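Side-chain contacts in putative Lipoprotein (Shewanella oneidensis, PDB 3U24), which is of unknown function but binds zinc ions and may act as a metallopeptidase related to the MA clan: residues Met268-Arg273 / Gly527-Tyr532; Tyr444-Met449 / Tyr466-Arg471. All blocks are in the same frame, centred on the assembly; numbering follows the deposited sequence. Where two conformers were deposited one is given.

Contact 1 (Met268-Arg273 / Gly527-Tyr532). With ZN (zinc ion), chain L.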
HETATM    1  N   MSE A 268       2.174 -10.398  19.182  1.00 25.90           N
HETATM    2  CA  MSE A 268       1.675 -11.552  19.982  1.00 27.18           C
HETATM    3  C   MSE A 268       1.136 -11.110  21.323  1.00 26.15           C
HETATM    4  O   MSE A 268       0.093 -11.577  21.734  1.00 27.02           O
HETATM    5  CB  MSE A 268       2.765 -12.612  20.188  1.00 29.33           C
HETATM    6  CG  MSE A 268       3.131 -13.411  18.918  1.00 32.38           C
HETATM    7 SE   MSE A 268       1.730 -14.589  18.195  0.80 37.77          SE
HETATM    8  CE  MSE A 268       2.040 -16.116  19.437  1.00 42.72           C
ATOM      9  N   VAL A 269       1.837 -10.221  22.014  1.00 26.08           N
ATOM     10  CA  VAL A 269       1.347  -9.662  23.278  1.00 26.82           C
ATOM     11  C   VAL A 269       0.082  -8.793  23.063  1.00 26.73           C
ATOM     12  O   VAL A 269      -0.906  -8.935  23.776  1.00 25.97           O
ATOM     13  CB  VAL A 269       2.479  -8.898  24.039  1.00 27.76           C
ATOM     14  CG1 VAL A 269       1.924  -8.101  25.226  1.00 28.06           C
ATOM     15  CG2 VAL A 269       3.582  -9.888  24.513  1.00 27.14           C
ATOM     16  N   ASP A 270       0.077  -7.932  22.057  1.00 27.24           N
ATOM     17  CA  ASP A 270      -1.097  -7.100  21.832  1.00 30.02           C
ATOM     18  C   ASP A 270      -2.350  -7.944  21.535  1.00 28.13           C
ATOM     19  O   ASP A 270      -3.433  -7.631  22.005  1.00 25.63           O
ATOM     20  CB  ASP A 270      -0.882  -6.064  20.705  1.00 32.81           C
ATOM     21  CG  ASP A 270      -0.343  -4.731  21.194  1.00 38.66           C
ATOM     22  OD1 ASP A 270      -0.532  -4.325  22.383  1.00 50.50           O
ATOM     23  OD2 ASP A 270       0.281  -4.057  20.343  1.00 40.99           O
ATOM     24  N   LYS A 271      -2.187  -9.005  20.761  1.00 29.31           N
ATOM     25  CA  LYS A 271      -3.305  -9.908  20.452  1.00 31.76           C
ATOM     26  C   LYS A 271      -3.952 -10.391  21.730  1.00 30.63           C
ATOM     27  O   LYS A 271      -5.138 -10.270  21.900  1.00 29.51           O
ATOM     28  CB  LYS A 271      -2.864 -11.094  19.582  1.00 34.18           C
ATOM     29  CG  LYS A 271      -3.983 -12.083  19.261  1.00 36.49           C
ATOM     30  CD  LYS A 271      -3.505 -13.310  18.490  1.00 39.77           C
ATOM     31  CE  LYS A 271      -2.678 -14.294  19.322  1.00 43.01           C
ATOM     32  NZ  LYS A 271      -3.429 -15.197  20.239  1.00 48.36           N
ATOM     33  N   ASP A 272      -3.153 -10.870  22.657  1.00 31.57           N
ATOM     34  CA  ASP A 272      -3.689 -11.304  23.948  1.00 33.62           C
ATOM     35  C   ASP A 272      -4.369 -10.193  24.747  1.00 31.31           C
ATOM     36  O   ASP A 272      -5.452 -10.420  25.274  1.00 30.89           O
ATOM     37  CB  ASP A 272      -2.612 -12.012  24.803  1.00 36.27           C
ATOM     38  CG  ASP A 272      -2.098 -13.315  24.152  1.00 39.02           C
ATOM     39  OD1 ASP A 272      -2.847 -13.932  23.360  1.00 43.48           O
ATOM     40  OD2 ASP A 272      -0.955 -13.748  24.448  1.00 43.54           O
ATOM     41  N   ARG A 273      -3.738  -9.028  24.838  0.70 30.25           N
ATOM     42  CA  ARG A 273      -4.310  -7.899  25.579  0.70 31.21           C
ATOM     43  C   ARG A 273      -5.682  -7.516  24.982  0.70 30.33           C
ATOM     44  O   ARG A 273      -6.672  -7.378  25.710  0.70 30.47           O
ATOM     45  CB  ARG A 273      -3.346  -6.673  25.572  0.70 33.00           C
ATOM     46  CG  ARG A 273      -3.966  -5.340  26.066  0.70 35.47           C
ATOM     47  CD  ARG A 273      -3.124  -4.048  25.872  0.70 37.44           C
ATOM     48  NE  ARG A 273      -2.979  -3.620  24.461  0.70 37.02           N
ATOM     49  CZ  ARG A 273      -3.901  -2.991  23.729  0.70 36.87           C
ATOM     50  NH1 ARG A 273      -3.611  -2.707  22.456  0.70 34.48           N
ATOM     51  NH2 ARG A 273      -5.089  -2.657  24.256  0.70 36.95           N
ATOM     52  N   GLY A 527       3.876   0.928  11.875  1.00 19.30           N
ATOM     53  CA  GLY A 527       3.764   2.378  12.049  1.00 19.68           C
ATOM     54  C   GLY A 527       2.906   2.786  13.232  1.00 20.21           C
ATOM     55  O   GLY A 527       3.273   3.679  13.990  1.00 19.12           O
ATOM     56  N   TYR A 528       1.760   2.113  13.404  1.00 20.72           N
ATOM     57  CA  TYR A 528       0.929   2.322  14.570  1.00 22.06           C
ATOM     58  C   TYR A 528       1.690   2.158  15.897  1.00 23.27           C
ATOM     59  O   TYR A 528       1.616   3.014  16.792  1.00 24.31           O
ATOM     60  CB  TYR A 528      -0.255   1.377  14.515  1.00 22.84           C
ATOM     61  CG  TYR A 528      -0.976   1.176  15.821  1.00 24.10           C
ATOM     62  CD1 TYR A 528      -1.627   2.231  16.455  1.00 25.12           C
ATOM     63  CD2 TYR A 528      -1.046  -0.085  16.400  1.00 25.04           C
ATOM     64  CE1 TYR A 528      -2.324   2.035  17.639  1.00 26.20           C
ATOM     65  CE2 TYR A 528      -1.713  -0.286  17.590  1.00 26.23           C
ATOM     66  CZ  TYR A 528      -2.347   0.770  18.207  1.00 26.96           C
ATOM     67  OH  TYR A 528      -2.997   0.540  19.387  1.00 29.82           O
ATOM     68  N   ARG A 529       2.439   1.083  16.019  1.00 24.95           N
ATOM     69  CA  ARG A 529       3.120   0.765  17.273  1.00 27.67           C
ATOM     70  C   ARG A 529       4.198   1.793  17.527  1.00 26.70           C
ATOM     71  O   ARG A 529       4.327   2.289  18.645  1.00 26.13           O
ATOM     72  CB  ARG A 529       3.721  -0.655  17.231  1.00 31.50           C
ATOM     73  CG  ARG A 529       3.935  -1.334  18.588  1.00 38.10           C
ATOM     74  CD  ARG A 529       2.656  -1.502  19.427  1.00 42.39           C
ATOM     75  NE  ARG A 529       2.631  -0.596  20.575  1.00 48.11           N
ATOM     76  CZ  ARG A 529       1.604  -0.442  21.422  1.00 53.51           C
ATOM     77  NH1 ARG A 529       0.473  -1.148  21.317  1.00 54.86           N
ATOM     78  NH2 ARG A 529       1.721   0.430  22.413  1.00 56.54           N
ATOM     79  N   GLU A 530       4.968   2.144  16.486  1.00 26.17           N
ATOM     80  CA  GLU A 530       6.035   3.150  16.678  1.00 27.04           C
ATOM     81  C   GLU A 530       5.485   4.521  17.041  1.00 24.76           C
ATOM     82  O   GLU A 530       6.064   5.193  17.853  1.00 25.42           O
ATOM     83  CB  GLU A 530       6.969   3.271  15.463  1.00 29.28           C
ATOM     84  CG  GLU A 530       8.011   2.179  15.327  1.00 33.24           C
ATOM     85  CD  GLU A 530       9.072   2.526  14.283  1.00 37.12           C
ATOM     86  OE1 GLU A 530       8.787   2.408  13.081  1.00 40.51           O
ATOM     87  OE2 GLU A 530      10.179   2.963  14.649  1.00 42.01           O
ATOM     88  N   ILE A 531       4.383   4.935  16.432  1.00 23.03           N
ATOM     89  CA  ILE A 531       3.767   6.240  16.709  1.00 22.64           C
ATOM     90  C   ILE A 531       3.197   6.312  18.139  1.00 23.48           C
ATOM     91  O   ILE A 531       3.489   7.273  18.895  1.00 23.37           O
ATOM     92  CB  ILE A 531       2.673   6.611  15.674  1.00 21.84           C
ATOM     93  CG1 ILE A 531       3.292   6.813  14.289  1.00 21.55           C
ATOM     94  CG2 ILE A 531       1.938   7.885  16.081  1.00 21.89           C
ATOM     95  CD1 ILE A 531       2.273   6.934  13.159  1.00 21.98           C
ATOM     96  N   TYR A 532       2.425   5.304  18.526  1.00 23.74           N
ATOM     97  CA  TYR A 532       1.870   5.236  19.884  1.00 24.60           C
ATOM     98  C   TYR A 532       2.980   5.164  20.928  1.00 25.90           C
ATOM     99  O   TYR A 532       2.946   5.914  21.897  1.00 27.45           O
ATOM    100  CB  TYR A 532       0.917   4.032  20.060  1.00 24.06           C
ATOM    101  CG  TYR A 532       0.011   4.164  21.252  1.00 24.11           C
ATOM    102  CD1 TYR A 532       0.425   3.759  22.526  1.00 24.66           C
ATOM    103  CD2 TYR A 532      -1.275   4.706  21.124  1.00 25.02           C
ATOM    104  CE1 TYR A 532      -0.423   3.878  23.637  1.00 25.12           C
ATOM    105  CE2 TYR A 532      -2.131   4.867  22.235  1.00 25.64           C
ATOM    106  CZ  TYR A 532      -1.693   4.465  23.496  1.00 25.65           C
ATOM    107  OH  TYR A 532      -2.540   4.606  24.595  1.00 26.23           O
TER
HETATM  108 ZN    ZN L   5      -0.913 -15.644  23.104  0.50 43.81          ZN
HETATM  109  O   HOH W   1      -2.628 -16.325  22.899  1.00 43.92           O
HETATM  110  O   HOH W   2       1.059 -16.590  22.464  1.00 60.83           O
HETATM  111  O   HOH W   3      -0.804 -14.849  21.589  1.00 44.96           O
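Asp270 and Arg529 join helix 260-289 to helix 523-542 through a salt bridge, part of a network in which Asp270 stands between Arg529 and Arg273. Arg529 NH1 gives a hydrogen bond to Asp270 OD2 at 3.1 Å, bent to 139° at the hydrogen. It arrives on the syn side of that oxygen, with the carboxylate and guanidinium planes turned 36° apart. Tyr525 OH also binds OD2, while Asp533 takes Arg529 NH2, which helps fix the rotation of both groups. Arg529 starts out with CG anti to the backbone N (chi1 -156°) and then bends twice, bringing its tip across to a helix its CB does not face. One turn on from Asp270, Arg273 NE in the given conformer reaches Asp270 OD1 at 3.3 Å, with the oxygen in the guanidinium plane. Two arginines thus share one buried carboxylate, one on each oxygen. Little else touches between the segments; Ile473 of helix 459-485 packs on Asp270, and Tyr528 packs on Val443 and Arg447 of helix 435-451. On another side of helix 260-289, Lys271 pairs with Glu499, and Asp272 holds a zinc ion with both carboxylate oxygens, OD2 at 2.3 Å and OD1 at 2.6 Å.

Contact 2 (Tyr444-Met449 / Tyr466-Arg471)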
ATOM      1  N   TYR A 444      -3.300   4.767  14.240  1.00 19.50           N
ATOM      2  CA  TYR A 444      -3.126   5.507  15.510  1.00 19.33           C
ATOM      3  C   TYR A 444      -4.326   6.403  15.760  1.00 19.81           C
ATOM      4  O   TYR A 444      -4.884   6.419  16.880  1.00 19.53           O
ATOM      5  CB  TYR A 444      -1.821   6.289  15.509  1.00 19.40           C
ATOM      6  CG  TYR A 444      -1.777   7.368  16.541  1.00 20.26           C
ATOM      7  CD1 TYR A 444      -1.489   7.078  17.864  1.00 20.90           C
ATOM      8  CD2 TYR A 444      -2.104   8.677  16.217  1.00 20.00           C
ATOM      9  CE1 TYR A 444      -1.476   8.093  18.814  1.00 21.45           C
ATOM     10  CE2 TYR A 444      -2.110   9.660  17.160  1.00 20.53           C
ATOM     11  CZ  TYR A 444      -1.803   9.367  18.462  1.00 21.11           C
ATOM     12  OH  TYR A 444      -1.807  10.388  19.403  1.00 22.33           O
ATOM     13  N   THR A 445      -4.824   7.078  14.725  1.00 19.63           N
ATOM     14  CA  THR A 445      -5.930   8.013  14.991  1.00 20.29           C
ATOM     15  C   THR A 445      -7.207   7.343  15.500  1.00 20.91           C
ATOM     16  O   THR A 445      -7.950   7.925  16.291  1.00 21.15           O
ATOM     17  CB  THR A 445      -6.262   8.945  13.815  1.00 19.70           C
ATOM     18  OG1 THR A 445      -6.721   8.170  12.711  1.00 20.10           O
ATOM     19  CG2 THR A 445      -5.072   9.812  13.460  1.00 19.36           C
ATOM     20  N   GLU A 446      -7.439   6.112  15.079  1.00 21.68           N
ATOM     21  CA  GLU A 446      -8.585   5.373  15.555  1.00 23.15           C
ATOM     22  C   GLU A 446      -8.516   5.215  17.097  1.00 23.52           C
ATOM     23  O   GLU A 446      -9.465   5.520  17.824  1.00 23.47           O
ATOM     24  CB  GLU A 446      -8.660   4.002  14.876  1.00 23.64           C
ATOM     25  CG  GLU A 446      -8.505   4.029  13.361  1.00 24.50           C
ATOM     26  CD  GLU A 446      -8.174   2.664  12.756  1.00 25.69           C
ATOM     27  OE1 GLU A 446      -8.036   1.687  13.521  1.00 27.50           O
ATOM     28  OE2 GLU A 446      -8.044   2.566  11.513  1.00 26.52           O
ATOM     29  N   ARG A 447      -7.367   4.790  17.579  1.00 23.64           N
ATOM     30  CA  ARG A 447      -7.190   4.570  18.992  1.00 25.88           C
ATOM     31  C   ARG A 447      -7.248   5.887  19.770  1.00 24.43           C
ATOM     32  O   ARG A 447      -7.975   6.016  20.765  1.00 23.49           O
ATOM     33  CB  ARG A 447      -5.885   3.801  19.202  1.00 28.37           C
ATOM     34  CG  ARG A 447      -5.315   3.782  20.600  1.00 31.49           C
ATOM     35  CD  ARG A 447      -6.057   2.909  21.559  1.00 35.96           C
ATOM     36  NE  ARG A 447      -5.918   1.503  21.168  1.00 43.47           N
ATOM     37  CZ  ARG A 447      -6.077   0.445  21.979  1.00 42.73           C
ATOM     38  NH1 ARG A 447      -6.381   0.607  23.285  1.00 40.79           N
ATOM     39  NH2 ARG A 447      -5.913  -0.776  21.452  1.00 40.75           N
HETATM   40  N   MSE A 448      -6.493   6.868  19.294  1.00 23.94           N
HETATM   41  CA  MSE A 448      -6.428   8.190  19.930  1.00 24.22           C
HETATM   42  C   MSE A 448      -7.825   8.811  20.009  1.00 23.93           C
HETATM   43  O   MSE A 448      -8.200   9.292  21.052  1.00 23.76           O
HETATM   44  CB  MSE A 448      -5.471   9.092  19.148  1.00 24.95           C
HETATM   45  CG  MSE A 448      -5.280  10.474  19.712  1.00 25.90           C
HETATM   46 SE   MSE A 448      -6.640  11.659  18.971  1.00 28.31          SE
HETATM   47  CE  MSE A 448      -6.004  11.729  17.100  1.00 24.81           C
HETATM   48  N   MSE A 449      -8.604   8.791  18.925  1.00 23.26           N
HETATM   49  CA  MSE A 449      -9.985   9.362  18.993  1.00 24.15           C
HETATM   50  C   MSE A 449     -10.876   8.713  20.063  1.00 24.40           C
HETATM   51  O   MSE A 449     -11.577   9.418  20.768  1.00 24.32           O
HETATM   52  CB  MSE A 449     -10.711   9.260  17.656  1.00 23.18           C
HETATM   53  CG  MSE A 449     -10.089  10.105  16.591  1.00 24.00           C
HETATM   54 SE   MSE A 449     -10.607  11.988  16.775  1.00 24.95          SE
HETATM   55  CE  MSE A 449     -12.306  11.881  15.716  1.00 23.73           C
ATOM     56  N   TYR A 466     -11.858  -3.000  18.668  1.00 25.37           N
ATOM     57  CA  TYR A 466     -10.922  -4.060  18.938  1.00 25.43           C
ATOM     58  C   TYR A 466     -10.889  -5.134  17.838  1.00 25.82           C
ATOM     59  O   TYR A 466      -9.799  -5.612  17.494  1.00 24.84           O
ATOM     60  CB  TYR A 466     -11.197  -4.685  20.281  1.00 26.08           C
ATOM     61  CG  TYR A 466     -10.763  -3.859  21.480  1.00 26.66           C
ATOM     62  CD1 TYR A 466      -9.516  -3.280  21.537  1.00 26.60           C
ATOM     63  CD2 TYR A 466     -11.595  -3.740  22.599  1.00 27.54           C
ATOM     64  CE1 TYR A 466      -9.097  -2.585  22.664  1.00 27.20           C
ATOM     65  CE2 TYR A 466     -11.216  -3.005  23.703  1.00 27.71           C
ATOM     66  CZ  TYR A 466      -9.956  -2.455  23.745  1.00 27.38           C
ATOM     67  OH  TYR A 466      -9.570  -1.744  24.840  1.00 27.12           O
ATOM     68  N   LYS A 467     -12.032  -5.482  17.242  1.00 26.48           N
ATOM     69  CA  LYS A 467     -12.009  -6.488  16.177  1.00 27.97           C
ATOM     70  C   LYS A 467     -11.204  -5.939  15.001  1.00 28.20           C
ATOM     71  O   LYS A 467     -10.386  -6.658  14.381  1.00 25.96           O
ATOM     72  CB  LYS A 467     -13.417  -6.917  15.704  1.00 29.73           C
ATOM     73  CG  LYS A 467     -13.419  -7.697  14.389  1.00 32.20           C
ATOM     74  CD  LYS A 467     -14.812  -7.869  13.803  1.00 37.67           C
ATOM     75  CE  LYS A 467     -14.817  -8.638  12.468  1.00 40.40           C
ATOM     76  NZ  LYS A 467     -14.721  -7.718  11.268  1.00 44.65           N
ATOM     77  N   TRP A 468     -11.453  -4.666  14.712  1.00 27.69           N
ATOM     78  CA  TRP A 468     -10.722  -3.935  13.688  1.00 28.60           C
ATOM     79  C   TRP A 468      -9.238  -3.869  13.968  1.00 26.69           C
ATOM     80  O   TRP A 468      -8.430  -4.142  13.105  1.00 26.07           O
ATOM     81  CB  TRP A 468     -11.338  -2.551  13.619  1.00 31.39           C
ATOM     82  CG  TRP A 468     -11.024  -1.686  12.442  1.00 34.27           C
ATOM     83  CD1 TRP A 468     -10.198  -0.560  12.419  1.00 36.75           C
ATOM     84  CD2 TRP A 468     -11.611  -1.753  11.101  1.00 35.58           C
ATOM     85  NE1 TRP A 468     -10.218   0.034  11.171  1.00 37.74           N
ATOM     86  CE2 TRP A 468     -11.037  -0.631  10.343  1.00 36.55           C
ATOM     87  CE3 TRP A 468     -12.499  -2.615  10.466  1.00 37.33           C
ATOM     88  CZ2 TRP A 468     -11.353  -0.400   9.021  1.00 38.49           C
ATOM     89  CZ3 TRP A 468     -12.807  -2.371   9.127  1.00 38.27           C
ATOM     90  CH2 TRP A 468     -12.251  -1.283   8.425  1.00 38.11           C
ATOM     91  N   ASN A 469      -8.856  -3.563  15.192  1.00 25.91           N
ATOM     92  CA  ASN A 469      -7.447  -3.566  15.560  1.00 25.65           C
ATOM     93  C   ASN A 469      -6.813  -4.938  15.379  1.00 24.82           C
ATOM     94  O   ASN A 469      -5.645  -5.038  14.956  1.00 23.09           O
ATOM     95  CB  ASN A 469      -7.296  -3.119  17.022  1.00 27.61           C
ATOM     96  CG  ASN A 469      -5.918  -2.547  17.353  1.00 28.21           C
ATOM     97  OD1 ASN A 469      -5.393  -2.841  18.403  1.00 30.57           O
ATOM     98  ND2 ASN A 469      -5.358  -1.700  16.484  1.00 29.38           N
ATOM     99  N   LEU A 470      -7.550  -6.004  15.704  1.00 24.60           N
ATOM    100  CA  LEU A 470      -7.018  -7.358  15.499  1.00 25.06           C
ATOM    101  C   LEU A 470      -6.595  -7.647  14.043  1.00 25.61           C
ATOM    102  O   LEU A 470      -5.633  -8.377  13.809  1.00 24.14           O
ATOM    103  CB  LEU A 470      -7.993  -8.437  15.992  1.00 25.84           C
ATOM    104  CG  LEU A 470      -8.046  -8.622  17.511  1.00 26.33           C
ATOM    105  CD1 LEU A 470      -9.192  -9.552  17.882  1.00 27.66           C
ATOM    106  CD2 LEU A 470      -6.711  -9.156  18.040  1.00 25.57           C
ATOM    107  N   ARG A 471      -7.278  -7.059  13.074  1.00 27.11           N
ATOM    108  CA  ARG A 471      -6.888  -7.197  11.656  1.00 30.65           C
ATOM    109  C   ARG A 471      -5.407  -6.805  11.468  1.00 28.03           C
ATOM    110  O   ARG A 471      -4.617  -7.481  10.791  1.00 25.98           O
ATOM    111  CB  ARG A 471      -7.763  -6.252  10.818  1.00 36.71           C
ATOM    112  CG  ARG A 471      -8.189  -6.695   9.421  1.00 45.85           C
ATOM    113  CD  ARG A 471      -9.370  -5.813   8.932  1.00 53.25           C
ATOM    114  NE  ARG A 471      -8.945  -4.609   8.182  1.00 60.02           N
ATOM    115  CZ  ARG A 471      -8.597  -3.407   8.691  1.00 66.00           C
ATOM    116  NH1 ARG A 471      -8.223  -2.429   7.854  1.00 66.08           N
ATOM    117  NH2 ARG A 471      -8.601  -3.144  10.010  1.00 64.33           N
TER
HETATM  118  O   HOH W   4      -7.279  -0.428  10.305  1.00 47.34           O
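Glu446 meets the indole edge of Trp468 where helices 435-451 and 459-485, consecutive in the chain, run back antiparallel as a helical hairpin. The two short segments lie 155° apart in direction with axes 11.4 Å apart, a wide spacing bridged by long polar side chains. The carboxylate of Glu446 comes up to the pyrrole side of the ring near its plane: OE1 sits 3.3 Å from Trp468 CD1, and OE2 accepts a weak hydrogen bond from Trp468 NE1 at 3.4 Å and 149°. OE2 has a stronger partner in His408 ND1, and a water adds a further weak bond. That same water accepts from Arg471 NH2 at 3.0 Å, tying Glu446 to the opposite helix a second time. Arg471 NH2 also lies 3.4 Å above the centre of the Trp468 ring, so the indole has the guanidinium over a face and the carboxylate at an edge. Ile401 and Ile404 of helix 401-409 pack on the ring as well.

Next along the helix, Arg447 sets CG beside its carbonyl carbon (chi1 164°) and is kinked at chi2 and chi3, which brings NH2 to the partner helix. There NH2 stands 3.7 Å from Asn469 OD1, which lies at the guanidinium edge, the amide plane steeply inclined to it. Arg447 NH2 also comes within 3.9 Å of Tyr466 CE1, at the ring edge. Tyr465 OH takes NE and so helps steady the group.

His408 is a zinc ligand, bound to the metal alongside His414 and Glu439. Glu446 is therefore a second-shell residue: its bond to ND1 probably helps orient the imidazole and could make it a stronger electron donor to the zinc, while the weak bonds from Trp468 and the water may help position the carboxylate.

Overall arrangement
Contact 2 is wholly buried and contact 1 only partly so, with a zinc ion held at the outer side of its first helix. Their centres are about 10 Å apart, and both segments of contact 2 fall within the long span of chain that separates the two segments of contact 1. They use four different helices, yet these pack on one another: Tyr528 and Tyr532 of contact 1 rest on Arg447 of contact 2, and Tyr466 of contact 2 leans on helix 260-289. Contact 1 depends on full charge pairing across a long sequence separation. Contact 2, between neighbouring helices, relies on weak polar bonds, a water and aromatic edges, with its Glu446 bonded to the zinc ligand His408.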